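Long-range contact in nucleocapsid protein CP17 (Extra small virus, PDB 6JJA), which forms the T=1 icosahedral shell of a single-stranded RNA satellite virus, sixty jelly-roll subunits with calcium ions bound: residues E65-R77 / A145-P159. Residues are numbered along the deposited sequence; the frame is centred on the assembly and turned at random.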
loop_
_atom_site.group_PDB
_atom_site.type_symbol
_atom_site.label_atom_id
_atom_site.label_comp_id
_atom_site.label_asym_id
_atom_site.label_seq_id
_atom_site.Cartn_x
_atom_site.Cartn_y
_atom_site.Cartn_z
ATOM N N GLU A 65 -58.650 -45.901 45.537
ATOM C CA GLU A 65 -59.367 -44.999 46.425
ATOM C C GLU A 65 -58.477 -44.466 47.534
ATOM O O GLU A 65 -58.775 -43.413 48.103
ATOM C CB GLU A 65 -60.580 -45.710 47.013
ATOM C CG GLU A 65 -61.558 -46.191 45.957
ATOM C CD GLU A 65 -62.126 -45.062 45.129
ATOM O OE1 GLU A 65 -62.314 -43.955 45.678
ATOM O OE2 GLU A 65 -62.372 -45.276 43.925
ATOM N N SER A 66 -57.396 -45.177 47.853
ATOM C CA SER A 66 -56.411 -44.657 48.790
ATOM C C SER A 66 -55.774 -43.371 48.288
ATOM O O SER A 66 -55.263 -42.582 49.089
ATOM C CB SER A 66 -55.333 -45.708 49.032
ATOM O OG SER A 66 -54.310 -45.210 49.869
ATOM N N GLY A 67 -55.804 -43.135 46.982
ATOM C CA GLY A 67 -55.076 -42.046 46.382
ATOM C C GLY A 67 -53.619 -42.333 46.104
ATOM O O GLY A 67 -52.901 -41.430 45.662
ATOM N N ILE A 68 -53.162 -43.557 46.338
ATOM C CA ILE A 68 -51.760 -43.925 46.201
ATOM C C ILE A 68 -51.651 -44.980 45.115
ATOM O O ILE A 68 -52.294 -46.031 45.193
ATOM C CB ILE A 68 -51.175 -44.435 47.521
ATOM C CG1 ILE A 68 -51.330 -43.388 48.612
ATOM C CG2 ILE A 68 -49.723 -44.764 47.353
ATOM C CD1 ILE A 68 -51.302 -43.961 49.977
ATOM N N TYR A 69 -50.822 -44.704 44.115
ATOM C CA TYR A 69 -50.679 -45.549 42.941
ATOM C C TYR A 69 -49.254 -46.069 42.908
ATOM O O TYR A 69 -48.314 -45.313 42.653
ATOM C CB TYR A 69 -51.027 -44.782 41.670
ATOM C CG TYR A 69 -52.383 -44.126 41.736
ATOM C CD1 TYR A 69 -53.529 -44.819 41.402
ATOM C CD2 TYR A 69 -52.515 -42.818 42.150
ATOM C CE1 TYR A 69 -54.759 -44.226 41.473
ATOM C CE2 TYR A 69 -53.743 -42.218 42.224
ATOM C CZ TYR A 69 -54.864 -42.929 41.885
ATOM O OH TYR A 69 -56.094 -42.325 41.958
ATOM N N THR A 70 -49.106 -47.358 43.165
ATOM C CA THR A 70 -47.802 -47.986 43.296
ATOM C C THR A 70 -47.359 -48.548 41.952
ATOM O O THR A 70 -48.108 -49.292 41.307
ATOM C CB THR A 70 -47.863 -49.085 44.345
ATOM O OG1 THR A 70 -48.242 -48.527 45.605
ATOM C CG2 THR A 70 -46.550 -49.732 44.480
ATOM N N LEU A 71 -46.149 -48.194 41.534
ATOM C CA LEU A 71 -45.557 -48.696 40.300
ATOM C C LEU A 71 -44.574 -49.797 40.661
ATOM O O LEU A 71 -43.478 -49.526 41.148
ATOM C CB LEU A 71 -44.856 -47.592 39.524
ATOM C CG LEU A 71 -45.639 -46.763 38.509
ATOM C CD1 LEU A 71 -46.265 -47.637 37.456
ATOM C CD2 LEU A 71 -46.678 -45.950 39.189
ATOM N N THR A 72 -44.967 -51.036 40.413
ATOM C CA THR A 72 -44.097 -52.171 40.624
ATOM C C THR A 72 -43.328 -52.480 39.347
ATOM O O THR A 72 -43.499 -51.838 38.314
ATOM C CB THR A 72 -44.907 -53.376 41.081
ATOM O OG1 THR A 72 -45.999 -53.593 40.185
ATOM C CG2 THR A 72 -45.437 -53.154 42.460
ATOM N N VAL A 73 -42.450 -53.476 39.431
ATOM C CA VAL A 73 -41.749 -53.942 38.247
ATOM C C VAL A 73 -42.698 -54.696 37.335
ATOM O O VAL A 73 -42.592 -54.609 36.107
ATOM C CB VAL A 73 -40.550 -54.806 38.659
ATOM C CG1 VAL A 73 -39.669 -55.069 37.499
ATOM C CG2 VAL A 73 -39.768 -54.116 39.702
ATOM N N GLY A 74 -43.628 -55.449 37.912
ATOM C CA GLY A 74 -44.653 -56.091 37.116
ATOM C C GLY A 74 -45.436 -55.121 36.257
ATOM O O GLY A 74 -45.835 -55.461 35.147
ATOM N N SER A 75 -45.657 -53.908 36.749
ATOM C CA SER A 75 -46.386 -52.906 35.985
ATOM C C SER A 75 -45.653 -52.552 34.699
ATOM O O SER A 75 -46.191 -52.700 33.593
ATOM C CB SER A 75 -46.589 -51.659 36.838
ATOM O OG SER A 75 -47.447 -51.917 37.931
ATOM N N TYR A 76 -44.427 -52.050 34.832
ATOM C CA TYR A 76 -43.623 -51.726 33.666
ATOM C C TYR A 76 -43.462 -52.930 32.755
ATOM O O TYR A 76 -43.486 -52.797 31.531
ATOM C CB TYR A 76 -42.253 -51.227 34.091
ATOM C CG TYR A 76 -42.213 -49.959 34.902
ATOM C CD1 TYR A 76 -42.361 -49.988 36.270
ATOM C CD2 TYR A 76 -41.971 -48.742 34.306
ATOM C CE1 TYR A 76 -42.301 -48.843 37.015
ATOM C CE2 TYR A 76 -41.908 -47.593 35.043
ATOM C CZ TYR A 76 -42.075 -47.650 36.396
ATOM O OH TYR A 76 -42.012 -46.506 37.147
ATOM N N ARG A 77 -43.282 -54.114 33.332
ATOM C CA ARG A 77 -43.082 -55.307 32.524
ATOM C C ARG A 77 -44.316 -55.638 31.697
ATOM O O ARG A 77 -44.208 -55.900 30.495
ATOM C CB ARG A 77 -42.716 -56.475 33.421
ATOM C CG ARG A 77 -41.834 -57.491 32.768
ATOM C CD ARG A 77 -41.490 -58.594 33.705
ATOM N NE ARG A 77 -40.432 -58.222 34.626
ATOM C CZ ARG A 77 -40.465 -58.416 35.935
ATOM N NH1 ARG A 77 -41.499 -58.987 36.522
ATOM N NH2 ARG A 77 -39.442 -58.036 36.664
ATOM N N ALA A 145 -37.055 -60.331 38.780
ATOM C CA ALA A 145 -37.093 -59.166 39.641
ATOM C C ALA A 145 -38.528 -58.772 39.949
ATOM O O ALA A 145 -39.425 -58.886 39.113
ATOM C CB ALA A 145 -36.374 -57.997 38.985
ATOM N N THR A 146 -38.733 -58.305 41.171
ATOM C CA THR A 146 -40.001 -57.733 41.571
ATOM C C THR A 146 -39.717 -56.620 42.562
ATOM O O THR A 146 -38.570 -56.213 42.764
ATOM C CB THR A 146 -40.936 -58.777 42.176
ATOM O OG1 THR A 146 -42.220 -58.183 42.398
ATOM C CG2 THR A 146 -40.383 -59.284 43.481
ATOM N N GLY A 147 -40.774 -56.123 43.175
ATOM C CA GLY A 147 -40.669 -55.054 44.142
ATOM C C GLY A 147 -41.228 -53.750 43.608
ATOM O O GLY A 147 -41.530 -53.593 42.426
ATOM N N THR A 148 -41.355 -52.806 44.527
ATOM C CA THR A 148 -41.868 -51.493 44.194
ATOM C C THR A 148 -40.723 -50.587 43.777
ATOM O O THR A 148 -39.666 -50.576 44.413
ATOM C CB THR A 148 -42.616 -50.905 45.381
ATOM O OG1 THR A 148 -43.573 -51.848 45.858
ATOM C CG2 THR A 148 -43.331 -49.683 44.982
ATOM N N LEU A 149 -40.931 -49.845 42.694
ATOM C CA LEU A 149 -39.923 -48.948 42.158
ATOM C C LEU A 149 -40.282 -47.493 42.414
ATOM O O LEU A 149 -39.497 -46.743 43.002
ATOM C CB LEU A 149 -39.769 -49.178 40.659
ATOM C CG LEU A 149 -39.488 -50.577 40.172
ATOM C CD1 LEU A 149 -39.413 -50.520 38.683
ATOM C CD2 LEU A 149 -38.226 -51.111 40.763
ATOM N N ASN A 150 -41.459 -47.090 41.971
ATOM C CA ASN A 150 -41.928 -45.729 42.100
ATOM C C ASN A 150 -43.304 -45.741 42.731
ATOM O O ASN A 150 -44.059 -46.707 42.598
ATOM C CB ASN A 150 -41.987 -45.011 40.761
ATOM C CG ASN A 150 -40.671 -45.006 40.048
ATOM O OD1 ASN A 150 -40.329 -45.943 39.334
ATOM N ND2 ASN A 150 -39.919 -43.939 40.230
ATOM N N THR A 151 -43.614 -44.669 43.428
ATOM C CA THR A 151 -44.887 -44.525 44.106
ATOM C C THR A 151 -45.431 -43.137 43.842
ATOM O O THR A 151 -44.728 -42.138 44.013
ATOM C CB THR A 151 -44.743 -44.771 45.598
ATOM O OG1 THR A 151 -44.112 -46.037 45.806
ATOM C CG2 THR A 151 -46.076 -44.778 46.259
ATOM N N ILE A 152 -46.685 -43.086 43.419
ATOM C CA ILE A 152 -47.375 -41.842 43.124
ATOM C C ILE A 152 -48.473 -41.668 44.153
ATOM O O ILE A 152 -49.180 -42.625 44.484
ATOM C CB ILE A 152 -47.952 -41.831 41.704
ATOM C CG1 ILE A 152 -46.878 -42.137 40.678
ATOM C CG2 ILE A 152 -48.511 -40.503 41.409
ATOM C CD1 ILE A 152 -47.423 -42.488 39.355
ATOM N N THR A 153 -48.608 -40.454 44.663
ATOM C CA THR A 153 -49.562 -40.152 45.714
ATOM C C THR A 153 -50.364 -38.930 45.294
ATOM O O THR A 153 -49.821 -37.827 45.192
ATOM C CB THR A 153 -48.854 -39.923 47.041
ATOM O OG1 THR A 153 -48.115 -41.099 47.396
ATOM C CG2 THR A 153 -49.844 -39.605 48.128
ATOM N N THR A 154 -51.647 -39.137 45.034
ATOM C CA THR A 154 -52.583 -38.058 44.795
ATOM C C THR A 154 -53.626 -38.055 45.900
ATOM O O THR A 154 -53.897 -39.079 46.532
ATOM C CB THR A 154 -53.266 -38.196 43.427
ATOM O OG1 THR A 154 -54.260 -39.225 43.478
ATOM C CG2 THR A 154 -52.269 -38.544 42.362
ATOM N N THR A 155 -54.206 -36.887 46.133
ATOM C CA THR A 155 -55.277 -36.781 47.108
ATOM C C THR A 155 -56.398 -37.742 46.745
ATOM O O THR A 155 -56.716 -37.948 45.573
ATOM C CB THR A 155 -55.804 -35.352 47.165
ATOM O OG1 THR A 155 -54.828 -34.503 47.785
ATOM C CG2 THR A 155 -57.090 -35.293 47.952
ATOM N N ALA A 156 -56.991 -38.353 47.764
ATOM C CA ALA A 156 -58.082 -39.282 47.527
ATOM C C ALA A 156 -59.242 -38.568 46.852
ATOM O O ALA A 156 -59.386 -37.348 46.953
ATOM C CB ALA A 156 -58.537 -39.908 48.837
ATOM N N LYS A 157 -60.066 -39.337 46.144
ATOM C CA LYS A 157 -61.187 -38.787 45.390
ATOM C C LYS A 157 -60.679 -37.874 44.278
ATOM O O LYS A 157 -61.192 -36.776 44.056
ATOM C CB LYS A 157 -62.157 -38.038 46.307
ATOM C CG LYS A 157 -62.748 -38.874 47.424
ATOM C CD LYS A 157 -63.745 -39.892 46.906
ATOM C CE LYS A 157 -63.114 -41.262 46.692
ATOM N NZ LYS A 157 -64.131 -42.278 46.343
ATOM N N ASP A 158 -59.654 -38.338 43.581
ATOM C CA ASP A 158 -59.047 -37.609 42.485
ATOM C C ASP A 158 -58.965 -38.504 41.260
ATOM O O ASP A 158 -58.997 -39.734 41.374
ATOM C CB ASP A 158 -57.640 -37.130 42.853
ATOM C CG ASP A 158 -57.649 -35.851 43.649
ATOM O OD1 ASP A 158 -58.658 -35.580 44.335
ATOM O OD2 ASP A 158 -56.638 -35.125 43.602
ATOM N N PRO A 159 -58.854 -37.923 40.071
ATOM C CA PRO A 159 -58.672 -38.745 38.879
ATOM C C PRO A 159 -57.351 -39.491 38.927
ATOM O O PRO A 159 -56.471 -39.213 39.741
ATOM C CB PRO A 159 -58.694 -37.728 37.735
ATOM C CG PRO A 159 -59.313 -36.524 38.298
ATOM C CD PRO A 159 -58.958 -36.499 39.733
#
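L71 and N150 form a hydrogen-bonded pair in the antiparallel ladder of strands 68-72 and 148-154, and here the ladder slips by one residue. L71 O accepts from two successive amides, L149 N at 3.0 Å and N150 N at 3.3 Å, both in its carbonyl plane: a classic beta bulge. The extra residue turns L149 toward helix 73-77, where its CD2 lies 3.5 Å from V73 CG2, the two side chains meeting at about a right angle, and its CD1 reaches CE1 of Y76. The amide of V73 is bonded to G147 O. This buried side continues with L71 CD2 against I152 CD1 (3.5 Å) and with Y69, whose ring has T154 OG1 at its edge. Y76 OH makes a weak 2.8 Å bond to N150 OD1, while ND2 of the same side chain hydrogen-bonds Y133 OH. The opposite face is looser: I68 and T70 are exposed, T151 and T153 partly so, with I68 CG2 beside T151 CG2 and T70 CG2 beside T148 CG2. The two ends are held by polar groups. K157 NZ meets E65 OE1 at 2.6 Å on its syn side, 33° out of the carboxylate plane, in an exposed salt bridge; R77, its chain bent at chi3 (-79°), hydrogen-bonds A145 O through NH2 at 2.6 Å. Strand 68-72 is outermost in its jelly-roll sheet within the chain, and 148-154 joins it to 104-110, while V73 packs on F90, L149 on I92 and Y76 on both, all of strand 88-98 in the facing sheet.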